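Long-range contact in muconate cycloisomerase (Azorhizobium caulinodans, PDB 3MY9), which is a magnesium-binding member of the enolase superfamily, pairing an enolase-type N-terminal domain with a TIM-barrel-like C-terminal domain: residues A[257-271]-A[285-299]. Numbering follows the deposited sequence.
Sequences LMEVVRRQAADAISV and LMAIADTAGLPGYGG
Ile269 N donates to Pro295 O (3.0 Å), Ile269 O accepts from Tyr297 N (2.8 Å) and Val271 N donates to Tyr297 O (2.8 Å), the parallel ladder that joins strands 268-270 and 296-297. Just before the ladder, one water donates to both Asp267 O and Gly293 O and so bridges the two turns that lead into the strands. The carboxylate of Asp267 turns elsewhere, its OD2 accepting from Ile245 N in the next strand of the barrel. Ser270 and Tyr297 share one sheet face, where Ser270 CB meets the ring at CD2 (4.0 Å) and Tyr297 OH is hydrogen-bonded to Glu326 OE1. Ile269, on the other face, turns its CD1 toward Met286 SD and Ala289 CB. Val271 CG1 lies against Met286 SD (3.5 Å), the two chains crossing nearly at right angles, while Gly296 leaves room for Met286 CE. Helices 257-263 and 285-292 run almost parallel, 11° apart, with axes 10.4 Å from each other. The side chain of Leu257 extends away from its own N (chi1 178°), which lays CD2 on the backbone of the facing helix, against Ile288 CB (3.7 Å), and CD1 against Leu294 CD1. The bent chain of Met258 crosses Ile288 obliquely, SD against CG2, and Val261 CG2 packs on Ala292 CB (3.8 Å). Ile288 of a neighbouring subunit packs on Ile288. Two successive helix-strand pairs of the barrel are thus joined by polar bonds confined to backbone and water, while aliphatic branches and sulfur seat the two helices on each other, on Ile269 and on the flanking Leu294 and Val271.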
loop_
_atom_site.group_PDB
_atom_site.type_symbol
_atom_site.label_atom_id
_atom_site.label_comp_id
_atom_site.label_asym_id
_atom_site.label_seq_id
_atom_site.Cartn_x
_atom_site.Cartn_y
_atom_site.Cartn_z
ATOM N N LEU A 257 -17.682 -2.242 10.395
ATOM C CA LEU A 257 -17.074 -1.054 10.934
ATOM C C LEU A 257 -15.560 -1.147 10.809
ATOM O O LEU A 257 -14.943 -0.197 10.361
ATOM C CB LEU A 257 -17.498 -0.804 12.379
ATOM C CG LEU A 257 -16.860 0.423 13.066
ATOM C CD1 LEU A 257 -17.169 1.725 12.315
ATOM C CD2 LEU A 257 -17.336 0.494 14.499
ATOM N N MET A 258 -14.962 -2.287 11.145
ATOM C CA MET A 258 -13.505 -2.431 10.964
ATOM C C MET A 258 -13.052 -2.184 9.528
ATOM O O MET A 258 -11.991 -1.606 9.299
ATOM C CB MET A 258 -12.963 -3.784 11.471
ATOM C CG MET A 258 -12.929 -3.875 13.019
ATOM S SD MET A 258 -11.818 -2.776 13.999
ATOM C CE MET A 258 -11.341 -1.467 12.926
ATOM N N GLU A 259 -13.866 -2.594 8.558
ATOM C CA GLU A 259 -13.535 -2.333 7.153
ATOM C C GLU A 259 -13.756 -0.860 6.777
ATOM O O GLU A 259 -12.988 -0.290 6.010
ATOM C CB GLU A 259 -14.332 -3.248 6.248
ATOM C CG GLU A 259 -13.841 -3.234 4.813
ATOM C CD GLU A 259 -12.415 -3.791 4.646
ATOM O OE1 GLU A 259 -11.964 -4.672 5.416
ATOM O OE2 GLU A 259 -11.735 -3.324 3.719
ATOM N N VAL A 260 -14.805 -0.247 7.314
ATOM C CA VAL A 260 -15.045 1.157 7.100
ATOM C C VAL A 260 -13.839 1.963 7.646
ATOM O O VAL A 260 -13.370 2.881 6.988
ATOM C CB VAL A 260 -16.390 1.593 7.736
ATOM C CG1 VAL A 260 -16.526 3.105 7.867
ATOM C CG2 VAL A 260 -17.580 0.986 6.939
ATOM N N VAL A 261 -13.365 1.631 8.851
ATOM C CA VAL A 261 -12.231 2.334 9.432
ATOM C C VAL A 261 -11.004 2.136 8.565
ATOM O O VAL A 261 -10.330 3.084 8.237
ATOM C CB VAL A 261 -11.936 1.865 10.858
ATOM C CG1 VAL A 261 -10.659 2.491 11.404
ATOM C CG2 VAL A 261 -13.136 2.153 11.763
ATOM N N ARG A 262 -10.753 0.895 8.169
ATOM C CA ARG A 262 -9.554 0.538 7.412
ATOM C C ARG A 262 -9.493 1.263 6.084
ATOM O O ARG A 262 -8.405 1.616 5.612
ATOM C CB ARG A 262 -9.577 -0.956 7.143
ATOM C CG ARG A 262 -8.377 -1.490 6.398
ATOM C CD ARG A 262 -8.493 -3.014 6.170
ATOM N NE ARG A 262 -7.540 -3.435 5.152
ATOM C CZ ARG A 262 -7.710 -3.297 3.834
ATOM N NH1 ARG A 262 -8.823 -2.778 3.346
ATOM N NH2 ARG A 262 -6.747 -3.705 3.002
ATOM N N ARG A 263 -10.659 1.433 5.458
ATOM C CA ARG A 263 -10.734 2.096 4.167
ATOM C C ARG A 263 -11.007 3.600 4.341
ATOM O O ARG A 263 -11.026 4.321 3.356
ATOM C CB ARG A 263 -11.847 1.486 3.298
ATOM C CG ARG A 263 -11.723 -0.006 3.055
ATOM C CD ARG A 263 -10.869 -0.346 1.855
ATOM N NE ARG A 263 -11.682 -0.566 0.657
ATOM C CZ ARG A 263 -12.398 -1.658 0.412
ATOM N NH1 ARG A 263 -13.091 -1.734 -0.705
ATOM N NH2 ARG A 263 -12.455 -2.662 1.285
ATOM N N GLN A 264 -11.238 4.057 5.578
ATOM C CA GLN A 264 -11.657 5.441 5.832
ATOM C C GLN A 264 -12.845 5.822 4.942
ATOM O O GLN A 264 -12.882 6.898 4.307
ATOM C CB GLN A 264 -10.478 6.424 5.618
ATOM C CG GLN A 264 -9.179 6.086 6.463
ATOM C CD GLN A 264 -8.049 7.033 6.121
ATOM O OE1 GLN A 264 -7.180 6.713 5.314
ATOM N NE2 GLN A 264 -8.105 8.233 6.666
ATOM N N ALA A 265 -13.817 4.930 4.903
ATOM C CA ALA A 265 -14.958 5.058 4.015
ATOM C C ALA A 265 -16.105 5.906 4.610
ATOM O O ALA A 265 -17.070 6.181 3.930
ATOM C CB ALA A 265 -15.440 3.666 3.637
ATOM N N ALA A 266 -16.001 6.321 5.878
ATOM C CA ALA A 266 -17.040 7.173 6.503
ATOM C C ALA A 266 -16.462 7.920 7.704
ATOM O O ALA A 266 -15.497 7.493 8.247
ATOM C CB ALA A 266 -18.263 6.356 6.947
ATOM N N ASP A 267 -17.099 9.017 8.099
ATOM C CA ASP A 267 -16.675 9.820 9.227
ATOM C C ASP A 267 -17.545 9.587 10.469
ATOM O O ASP A 267 -17.227 10.114 11.537
ATOM C CB ASP A 267 -16.732 11.307 8.846
ATOM C CG ASP A 267 -15.953 11.610 7.586
ATOM O OD1 ASP A 267 -14.724 11.473 7.617
ATOM O OD2 ASP A 267 -16.574 11.920 6.547
ATOM N N ALA A 268 -18.642 8.841 10.314
ATOM C CA ALA A 268 -19.655 8.616 11.383
ATOM C C ALA A 268 -20.491 7.429 10.929
ATOM O O ALA A 268 -20.499 7.107 9.739
ATOM C CB ALA A 268 -20.566 9.854 11.589
ATOM N N ILE A 269 -21.125 6.739 11.874
ATOM C CA ILE A 269 -21.938 5.573 11.544
ATOM C C ILE A 269 -23.288 5.658 12.251
ATOM O O ILE A 269 -23.396 6.235 13.327
ATOM C CB ILE A 269 -21.244 4.265 11.927
ATOM C CG1 ILE A 269 -21.104 4.144 13.455
ATOM C CG2 ILE A 269 -19.871 4.117 11.227
ATOM C CD1 ILE A 269 -20.586 2.845 13.891
ATOM N N SER A 270 -24.330 5.104 11.651
ATOM C CA SER A 270 -25.595 4.946 12.377
ATOM C C SER A 270 -25.609 3.554 12.969
ATOM O O SER A 270 -25.310 2.598 12.283
ATOM C CB SER A 270 -26.787 5.123 11.456
ATOM O OG SER A 270 -26.632 4.239 10.362
ATOM N N VAL A 271 -25.951 3.460 14.247
ATOM C CA VAL A 271 -25.966 2.203 14.974
ATOM C C VAL A 271 -27.397 1.665 14.981
ATOM O O VAL A 271 -28.328 2.345 15.418
ATOM C CB VAL A 271 -25.494 2.373 16.447
ATOM C CG1 VAL A 271 -24.250 3.210 16.529
ATOM C CG2 VAL A 271 -26.563 3.029 17.263
ATOM N N LEU A 285 -19.554 -2.319 19.204
ATOM C CA LEU A 285 -19.424 -1.580 17.968
ATOM C C LEU A 285 -18.927 -0.164 18.278
ATOM O O LEU A 285 -17.945 0.315 17.693
ATOM C CB LEU A 285 -20.779 -1.510 17.264
ATOM C CG LEU A 285 -20.853 -0.852 15.889
ATOM C CD1 LEU A 285 -22.191 -1.137 15.234
ATOM C CD2 LEU A 285 -20.705 0.626 16.039
ATOM N N MET A 286 -19.588 0.503 19.210
ATOM C CA MET A 286 -19.177 1.870 19.576
ATOM C C MET A 286 -17.785 1.976 20.276
ATOM O O MET A 286 -17.134 3.003 20.170
ATOM C CB MET A 286 -20.287 2.568 20.331
ATOM C CG MET A 286 -21.475 2.913 19.398
ATOM S SD MET A 286 -21.059 3.854 17.910
ATOM C CE MET A 286 -20.395 5.281 18.666
ATOM N N ALA A 287 -17.268 0.911 20.884
ATOM C CA ALA A 287 -15.890 0.966 21.402
ATOM C C ALA A 287 -14.883 1.092 20.254
ATOM O O ALA A 287 -13.891 1.808 20.369
ATOM C CB ALA A 287 -15.568 -0.268 22.208
ATOM N N ILE A 288 -15.139 0.375 19.162
ATOM C CA ILE A 288 -14.325 0.472 17.985
ATOM C C ILE A 288 -14.407 1.892 17.395
ATOM O O ILE A 288 -13.382 2.490 17.078
ATOM C CB ILE A 288 -14.732 -0.522 16.900
ATOM C CG1 ILE A 288 -14.539 -1.954 17.379
ATOM C CG2 ILE A 288 -13.907 -0.287 15.635
ATOM C CD1 ILE A 288 -15.297 -2.942 16.577
ATOM N N ALA A 289 -15.632 2.398 17.266
ATOM C CA ALA A 289 -15.893 3.658 16.636
ATOM C C ALA A 289 -15.286 4.823 17.440
ATOM O O ALA A 289 -14.731 5.729 16.840
ATOM C CB ALA A 289 -17.423 3.855 16.410
ATOM N N ASP A 290 -15.404 4.791 18.771
ATOM C CA ASP A 290 -14.788 5.804 19.658
ATOM C C ASP A 290 -13.266 5.836 19.493
ATOM O O ASP A 290 -12.672 6.896 19.359
ATOM C CB ASP A 290 -15.119 5.540 21.159
ATOM C CG ASP A 290 -16.571 5.820 21.510
ATOM O OD1 ASP A 290 -17.324 6.348 20.642
ATOM O OD2 ASP A 290 -16.981 5.484 22.658
ATOM N N THR A 291 -12.634 4.664 19.513
ATOM C CA THR A 291 -11.204 4.587 19.288
ATOM C C THR A 291 -10.841 5.171 17.920
ATOM O O THR A 291 -9.868 5.902 17.790
ATOM C CB THR A 291 -10.692 3.138 19.426
ATOM O OG1 THR A 291 -11.142 2.611 20.675
ATOM C CG2 THR A 291 -9.165 3.100 19.394
ATOM N N ALA A 292 -11.666 4.905 16.917
ATOM C CA ALA A 292 -11.402 5.371 15.557
ATOM C C ALA A 292 -11.820 6.808 15.282
ATOM O O ALA A 292 -11.537 7.311 14.213
ATOM C CB ALA A 292 -12.065 4.463 14.526
ATOM N N GLY A 293 -12.481 7.454 16.227
ATOM C CA GLY A 293 -12.902 8.836 16.090
ATOM C C GLY A 293 -14.137 8.997 15.235
ATOM O O GLY A 293 -14.333 10.051 14.654
ATOM N N LEU A 294 -14.974 7.965 15.152
ATOM C CA LEU A 294 -16.217 8.034 14.365
ATOM C C LEU A 294 -17.411 8.143 15.314
ATOM O O LEU A 294 -17.681 7.209 16.051
ATOM C CB LEU A 294 -16.365 6.808 13.458
ATOM C CG LEU A 294 -15.183 6.414 12.520
ATOM C CD1 LEU A 294 -15.653 5.279 11.614
ATOM C CD2 LEU A 294 -14.705 7.543 11.653
ATOM N N PRO A 295 -18.096 9.302 15.352
ATOM C CA PRO A 295 -19.317 9.378 16.170
ATOM C C PRO A 295 -20.466 8.495 15.614
ATOM O O PRO A 295 -20.550 8.206 14.421
ATOM C CB PRO A 295 -19.730 10.860 16.104
ATOM C CG PRO A 295 -18.633 11.563 15.449
ATOM C CD PRO A 295 -17.772 10.583 14.711
ATOM N N GLY A 296 -21.323 8.059 16.525
ATOM C CA GLY A 296 -22.480 7.306 16.182
ATOM C C GLY A 296 -23.740 8.134 16.228
ATOM O O GLY A 296 -23.863 9.135 16.980
ATOM N N TYR A 297 -24.677 7.680 15.414
ATOM C CA TYR A 297 -26.009 8.234 15.317
ATOM C C TYR A 297 -26.960 7.078 15.615
ATOM O O TYR A 297 -26.710 5.965 15.192
ATOM C CB TYR A 297 -26.165 8.758 13.902
ATOM C CG TYR A 297 -27.529 9.277 13.517
ATOM C CD1 TYR A 297 -28.136 10.287 14.249
ATOM C CD2 TYR A 297 -28.184 8.805 12.375
ATOM C CE1 TYR A 297 -29.358 10.784 13.901
ATOM C CE2 TYR A 297 -29.444 9.319 12.009
ATOM C CZ TYR A 297 -30.006 10.313 12.772
ATOM O OH TYR A 297 -31.219 10.862 12.441
ATOM N N GLY A 298 -28.041 7.336 16.345
ATOM C CA GLY A 298 -28.971 6.281 16.751
ATOM C C GLY A 298 -29.822 5.708 15.635
ATOM O O GLY A 298 -30.474 4.667 15.811
ATOM N N GLY A 299 -29.825 6.356 14.477
ATOM C CA GLY A 299 -30.428 5.784 13.284
ATOM C C GLY A 299 -31.927 5.910 13.374
ATOM O O GLY A 299 -32.445 6.840 14.022
HETATM O O HOH W 1 -14.985 11.305 12.223
#